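Local coordinates for protein exodeoxyribonuclease III (Methanosarcina mazei, PDB 5J8N) that probably cleaves DNA phosphodiester bonds at abasic sites and trims double-stranded DNA from 3' ends, using magnesium or manganese ions, as an ExoIII-type repair nuclease, at residues His3-Ile7 / Arg30-Cys35; Tyr129-Leu133 / Trp180-Phe184. The protein carries 3 engineered substitutions. The contacts are given in a common frame with arbitrary orientation. Numbering follows the deposited sequence.

Interaction 1 of 2, residues His3-Ile7 / Arg30-Cys35; sequences HYNLI and RFDIVC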
loop_
_atom_site.group_PDB
_atom_site.type_symbol
_atom_site.label_atom_id
_atom_site.label_comp_id
_atom_site.label_asym_id
_atom_site.label_seq_id
_atom_site.Cartn_x
_atom_site.Cartn_y
_atom_site.Cartn_z
ATOM N N HIS A 3 13.203 -4.917 15.610
ATOM C CA HIS A 3 12.828 -5.491 14.324
ATOM C C HIS A 3 11.399 -5.242 13.953
ATOM O O HIS A 3 10.538 -5.376 14.822
ATOM C CB HIS A 3 13.009 -7.004 14.322
ATOM C CG HIS A 3 14.423 -7.439 14.497
ATOM N ND1 HIS A 3 15.310 -7.466 13.447
ATOM C CD2 HIS A 3 15.120 -7.807 15.601
ATOM C CE1 HIS A 3 16.485 -7.871 13.888
ATOM N NE2 HIS A 3 16.402 -8.071 15.194
ATOM N N TYR A 4 11.136 -4.936 12.679
ATOM C CA TYR A 4 9.763 -4.816 12.215
ATOM C C TYR A 4 9.598 -5.625 10.948
ATOM O O TYR A 4 10.290 -5.380 9.952
ATOM C CB TYR A 4 9.399 -3.359 11.897
ATOM C CG TYR A 4 9.461 -2.394 13.044
ATOM C CD1 TYR A 4 10.664 -1.860 13.458
ATOM C CD2 TYR A 4 8.282 -1.927 13.637
ATOM C CE1 TYR A 4 10.706 -0.924 14.466
ATOM C CE2 TYR A 4 8.333 -0.971 14.645
ATOM C CZ TYR A 4 9.548 -0.489 15.039
ATOM O OH TYR A 4 9.605 0.469 16.037
ATOM N N ASN A 5 8.677 -6.585 10.942
ATOM C CA ASN A 5 8.338 -7.271 9.724
ATOM C C ASN A 5 6.940 -6.768 9.308
ATOM O O ASN A 5 5.954 -7.000 10.040
ATOM C CB ASN A 5 8.349 -8.763 9.980
ATOM C CG ASN A 5 8.239 -9.578 8.703
ATOM O OD1 ASN A 5 8.027 -9.037 7.619
ATOM N ND2 ASN A 5 8.350 -10.892 8.845
ATOM N N LEU A 6 6.876 -6.041 8.214
ATOM C CA LEU A 6 5.676 -5.407 7.753
ATOM C C LEU A 6 5.115 -6.086 6.507
ATOM O O LEU A 6 5.866 -6.438 5.588
ATOM C CB LEU A 6 5.965 -3.937 7.440
ATOM C CG LEU A 6 4.802 -3.105 6.884
ATOM C CD1 LEU A 6 4.944 -1.641 7.403
ATOM C CD2 LEU A 6 4.740 -3.162 5.417
ATOM N N ILE A 7 3.784 -6.262 6.466
ATOM C CA ILE A 7 3.134 -6.774 5.257
ATOM C C ILE A 7 1.990 -5.827 4.933
ATOM O O ILE A 7 1.380 -5.225 5.828
ATOM C CB ILE A 7 2.685 -8.227 5.464
ATOM C CG1 ILE A 7 2.193 -8.882 4.154
ATOM C CG2 ILE A 7 1.581 -8.361 6.564
ATOM C CD1 ILE A 7 2.122 -10.413 4.270
ATOM N N ARG A 30 2.782 -13.556 12.653
ATOM C CA ARG A 30 4.044 -13.546 11.934
ATOM C C ARG A 30 4.543 -12.107 11.711
ATOM O O ARG A 30 5.768 -11.854 11.728
ATOM C CB ARG A 30 3.830 -14.257 10.582
ATOM C CG ARG A 30 5.093 -14.510 9.771
ATOM C CD ARG A 30 4.785 -15.487 8.605
ATOM N NE ARG A 30 6.040 -15.677 7.877
ATOM C CZ ARG A 30 6.310 -16.730 7.100
ATOM N NH1 ARG A 30 5.388 -17.659 6.885
ATOM N NH2 ARG A 30 7.492 -16.842 6.516
ATOM N N PHE A 31 3.634 -11.135 11.552
ATOM C CA PHE A 31 4.017 -9.777 11.140
ATOM C C PHE A 31 3.824 -8.785 12.271
ATOM O O PHE A 31 2.817 -8.818 12.986
ATOM C CB PHE A 31 3.229 -9.386 9.886
ATOM C CG PHE A 31 3.599 -10.265 8.734
ATOM C CD1 PHE A 31 4.791 -10.033 8.054
ATOM C CD2 PHE A 31 2.836 -11.373 8.406
ATOM C CE1 PHE A 31 5.214 -10.867 7.009
ATOM C CE2 PHE A 31 3.279 -12.228 7.345
ATOM C CZ PHE A 31 4.457 -11.962 6.665
ATOM N N ASP A 32 4.796 -7.880 12.427
ATOM C CA ASP A 32 4.681 -6.821 13.413
ATOM C C ASP A 32 3.651 -5.755 13.018
ATOM O O ASP A 32 3.026 -5.166 13.884
ATOM C CB ASP A 32 6.032 -6.143 13.636
ATOM C CG ASP A 32 7.057 -7.125 14.155
ATOM O OD1 ASP A 32 7.004 -7.442 15.351
ATOM O OD2 ASP A 32 7.881 -7.624 13.378
ATOM N N ILE A 33 3.528 -5.524 11.730
ATOM C CA ILE A 33 2.573 -4.574 11.189
ATOM C C ILE A 33 1.916 -5.175 10.010
ATOM O O ILE A 33 2.588 -5.764 9.153
ATOM C CB ILE A 33 3.280 -3.249 10.810
ATOM C CG1 ILE A 33 4.014 -2.647 12.014
ATOM C CG2 ILE A 33 2.252 -2.264 10.202
ATOM C CD1 ILE A 33 4.869 -1.397 11.628
ATOM N N VAL A 34 0.581 -5.100 9.975
ATOM C CA VAL A 34 -0.209 -5.601 8.819
ATOM C C VAL A 34 -1.059 -4.411 8.346
ATOM O O VAL A 34 -1.898 -3.907 9.111
ATOM C CB VAL A 34 -1.125 -6.754 9.250
ATOM C CG1 VAL A 34 -2.017 -7.224 8.064
ATOM C CG2 VAL A 34 -0.313 -7.937 9.809
ATOM N N CYS A 35 -0.807 -3.996 7.135
ATOM C CA CYS A 35 -1.569 -2.898 6.510
ATOM C C CYS A 35 -2.498 -3.483 5.471
ATOM O O CYS A 35 -2.050 -4.282 4.623
ATOM C CB CYS A 35 -0.649 -1.860 5.845
ATOM S SG CYS A 35 0.322 -0.928 7.050
HETATM O O HOH W 1 9.615 -7.491 16.557
HETATM O O HOH W 2 8.094 -13.214 11.000
HETATM O O HOH W 3 8.156 -13.717 7.946
#
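Strands 3-7 and 33-35 run parallel, their axes 4.9 Å apart at an angle of 16°, as the two central neighbours in one sheet of the DNase I-like fold; helix 22-27 lies in the connection between them. Ile7 N donates to Ile33 O at 3.0 Å, and Cys35 N to Ile7 O at 2.8 Å, the staggered pattern of parallel strands, while Asn5 O receives a weak bond from Ile33 N at 3.3 Å. At the entry to the second strand Asp32 does the work of a backbone partner: its OD2 accepts from Asn5 N at 2.8 Å. Leu6 and Ile33 share the face turned to Leu107 of the other sheet, where branched aliphatic chains fill the interior between sheets; Leu6 CD1 reaches Ile33 CG2 at 3.9 Å. On the other face Ile7 and Val34 meet beneath Leu25 of helix 22-27. Phe31 closes this apolar patch, its flat ring receiving the Ile7 CG2 methyl in a CH-pi contact 3.9 Å from the centroid. At the more polar end, a water donates to both His3 O and Asp32 OD1, each at 2.9 Å.

Interaction 2 of 2, residues Tyr129-Leu133 / Trp180-Phe184; sequences YDAFL and WMDKF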
loop_
_atom_site.group_PDB
_atom_site.type_symbol
_atom_site.label_atom_id
_atom_site.label_comp_id
_atom_site.label_asym_id
_atom_site.label_seq_id
_atom_site.Cartn_x
_atom_site.Cartn_y
_atom_site.Cartn_z
ATOM N N TYR A 129 -1.637 12.165 -6.045
ATOM C CA TYR A 129 -0.189 11.914 -6.086
ATOM C C TYR A 129 0.543 13.227 -5.695
ATOM O O TYR A 129 1.502 13.169 -4.907
ATOM C CB TYR A 129 0.217 11.516 -7.503
ATOM C CG TYR A 129 0.065 10.061 -7.872
ATOM C CD1 TYR A 129 -0.101 9.035 -6.909
ATOM C CD2 TYR A 129 0.180 9.710 -9.203
ATOM C CE1 TYR A 129 -0.159 7.665 -7.311
ATOM C CE2 TYR A 129 0.138 8.363 -9.597
ATOM C CZ TYR A 129 -0.035 7.362 -8.647
ATOM O OH TYR A 129 -0.074 6.052 -9.068
ATOM N N ASP A 130 0.139 14.370 -6.253
ATOM C CA ASP A 130 0.837 15.634 -5.966
ATOM C C ASP A 130 0.735 15.977 -4.485
ATOM O O ASP A 130 1.711 16.389 -3.855
ATOM C CB ASP A 130 0.221 16.753 -6.794
ATOM C CG ASP A 130 0.596 16.677 -8.262
ATOM O OD1 ASP A 130 1.629 16.052 -8.574
ATOM O OD2 ASP A 130 -0.130 17.291 -9.094
ATOM N N ALA A 131 -0.463 15.819 -3.910
ATOM C CA ALA A 131 -0.669 16.140 -2.499
ATOM C C ALA A 131 0.135 15.203 -1.631
ATOM O O ALA A 131 0.724 15.626 -0.661
ATOM C CB ALA A 131 -2.149 16.082 -2.124
ATOM N N PHE A 132 0.110 13.906 -1.930
ATOM C CA PHE A 132 0.921 12.994 -1.199
ATOM C C PHE A 132 2.412 13.327 -1.252
ATOM O O PHE A 132 3.084 13.288 -0.198
ATOM C CB PHE A 132 0.684 11.560 -1.731
ATOM C CG PHE A 132 1.851 10.623 -1.392
ATOM C CD1 PHE A 132 2.007 10.188 -0.099
ATOM C CD2 PHE A 132 2.821 10.297 -2.335
ATOM C CE1 PHE A 132 3.115 9.357 0.259
ATOM C CE2 PHE A 132 3.922 9.518 -1.973
ATOM C CZ PHE A 132 4.082 9.101 -0.692
ATOM N N LEU A 133 2.926 13.672 -2.428
ATOM C CA LEU A 133 4.361 13.940 -2.512
ATOM C C LEU A 133 4.703 15.152 -1.653
ATOM O O LEU A 133 5.709 15.140 -0.918
ATOM C CB LEU A 133 4.762 14.152 -3.972
ATOM C CG LEU A 133 6.265 14.411 -4.153
ATOM C CD1 LEU A 133 7.080 13.344 -3.439
ATOM C CD2 LEU A 133 6.541 14.482 -5.645
ATOM N N TRP A 180 5.304 10.483 -12.786
ATOM C CA TRP A 180 5.130 10.926 -11.403
ATOM C C TRP A 180 5.929 10.015 -10.474
ATOM O O TRP A 180 6.551 10.504 -9.523
ATOM C CB TRP A 180 3.650 10.983 -10.978
ATOM C CG TRP A 180 3.591 11.337 -9.522
ATOM C CD1 TRP A 180 3.662 12.595 -8.989
ATOM C CD2 TRP A 180 3.608 10.428 -8.407
ATOM N NE1 TRP A 180 3.686 12.510 -7.606
ATOM C CE2 TRP A 180 3.645 11.196 -7.233
ATOM C CE3 TRP A 180 3.532 9.047 -8.297
ATOM C CZ2 TRP A 180 3.623 10.622 -5.948
ATOM C CZ3 TRP A 180 3.519 8.457 -7.023
ATOM C CH2 TRP A 180 3.586 9.261 -5.850
ATOM N N MET A 181 5.926 8.696 -10.697
ATOM C CA MET A 181 6.729 7.807 -9.859
ATOM C C MET A 181 8.216 8.151 -9.966
ATOM O O MET A 181 8.928 8.147 -8.949
ATOM C CB MET A 181 6.462 6.381 -10.248
ATOM C CG MET A 181 5.015 5.911 -9.880
ATOM S SD MET A 181 4.803 4.135 -9.927
ATOM C CE MET A 181 5.756 3.661 -8.506
ATOM N N ASP A 182 8.699 8.500 -11.156
ATOM C CA ASP A 182 10.082 8.932 -11.309
ATOM C C ASP A 182 10.338 10.139 -10.394
ATOM O O ASP A 182 11.373 10.208 -9.695
ATOM C CB ASP A 182 10.395 9.339 -12.744
ATOM C CG ASP A 182 10.415 8.170 -13.735
ATOM O OD1 ASP A 182 10.693 6.996 -13.331
ATOM O OD2 ASP A 182 10.187 8.459 -14.945
ATOM N N LYS A 183 9.428 11.115 -10.435
ATOM C CA LYS A 183 9.577 12.377 -9.685
ATOM C C LYS A 183 9.573 12.069 -8.178
ATOM O O LYS A 183 10.397 12.618 -7.436
ATOM C CB LYS A 183 8.455 13.323 -10.055
ATOM C CG LYS A 183 8.464 14.639 -9.279
ATOM C CD LYS A 183 7.140 15.352 -9.615
ATOM C CE LYS A 183 7.008 16.655 -8.831
ATOM N NZ LYS A 183 5.737 17.371 -9.203
ATOM N N PHE A 184 8.674 11.192 -7.739
ATOM C CA PHE A 184 8.606 10.781 -6.338
ATOM C C PHE A 184 9.960 10.173 -5.896
ATOM O O PHE A 184 10.570 10.621 -4.933
ATOM C CB PHE A 184 7.442 9.787 -6.227
ATOM C CG PHE A 184 7.341 9.016 -4.924
ATOM C CD1 PHE A 184 7.700 9.564 -3.694
ATOM C CD2 PHE A 184 6.802 7.734 -4.959
ATOM C CE1 PHE A 184 7.544 8.811 -2.506
ATOM C CE2 PHE A 184 6.655 6.999 -3.783
ATOM C CZ PHE A 184 7.029 7.547 -2.579
#
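Trp180 lays its indole against Tyr129 in an offset stack, with the tyrosine ring 3.9 Å from the six-membered ring, centroid to centroid, and the planes 7° apart. Tyr129 CB sits over the five-membered ring, 3.5 Å from its centroid, so the broad indole makes both a stack and a CH-pi contact. Trp180 is a knob in the hole formed by Tyr129, Asp130, Phe132 and Leu133; so large a side chain suits helix axes 11.1 Å apart. One turn on, Phe132 points its edge at the face of Phe184, planes at 83°, and Leu133 packs against both Trp180 and Phe184, its CD1 3.8 Å from Phe184 CD1. At the exposed margin Asp130 OD1 and Lys183 NZ are 4.4 Å apart, beyond a salt bridge. The hydroxyl of Tyr129 bonds to Val152 O and Thr154 OG1, beside Asn153, the predicted transition-state stabiliser. Here two nearly parallel helix segments, 3° apart, pack through an aromatic-rich contact with one knob-into-hole side chain on the outer layer of the DNase I-like alpha/beta sandwich.

Overall arrangement
Both segments of interaction 1 precede those of interaction 2 in the sequence, and the two contacts lie on opposite sides of the chain's centre, their centres about 25 Å apart and their nearest atoms about 13 Å. Interaction 1 pairs strands 3-10 and 33-37 within one sheet; interaction 2 packs helices 119-141 and 175-186 against the other. Strand 106-111 of that second sheet lies between them: Leu107 meets Leu6 and Ile33, whereas Leu108 and Ile110 meet Phe132. Interaction 1 thus belongs to one of the two inner sheets of the four-layered fold, interaction 2 to an outer helical layer. Strand 3-10 ends at Asn10, a predicted metal ligand, and Glu38, directly after strand 33-37, coordinates magnesium together with Asn12.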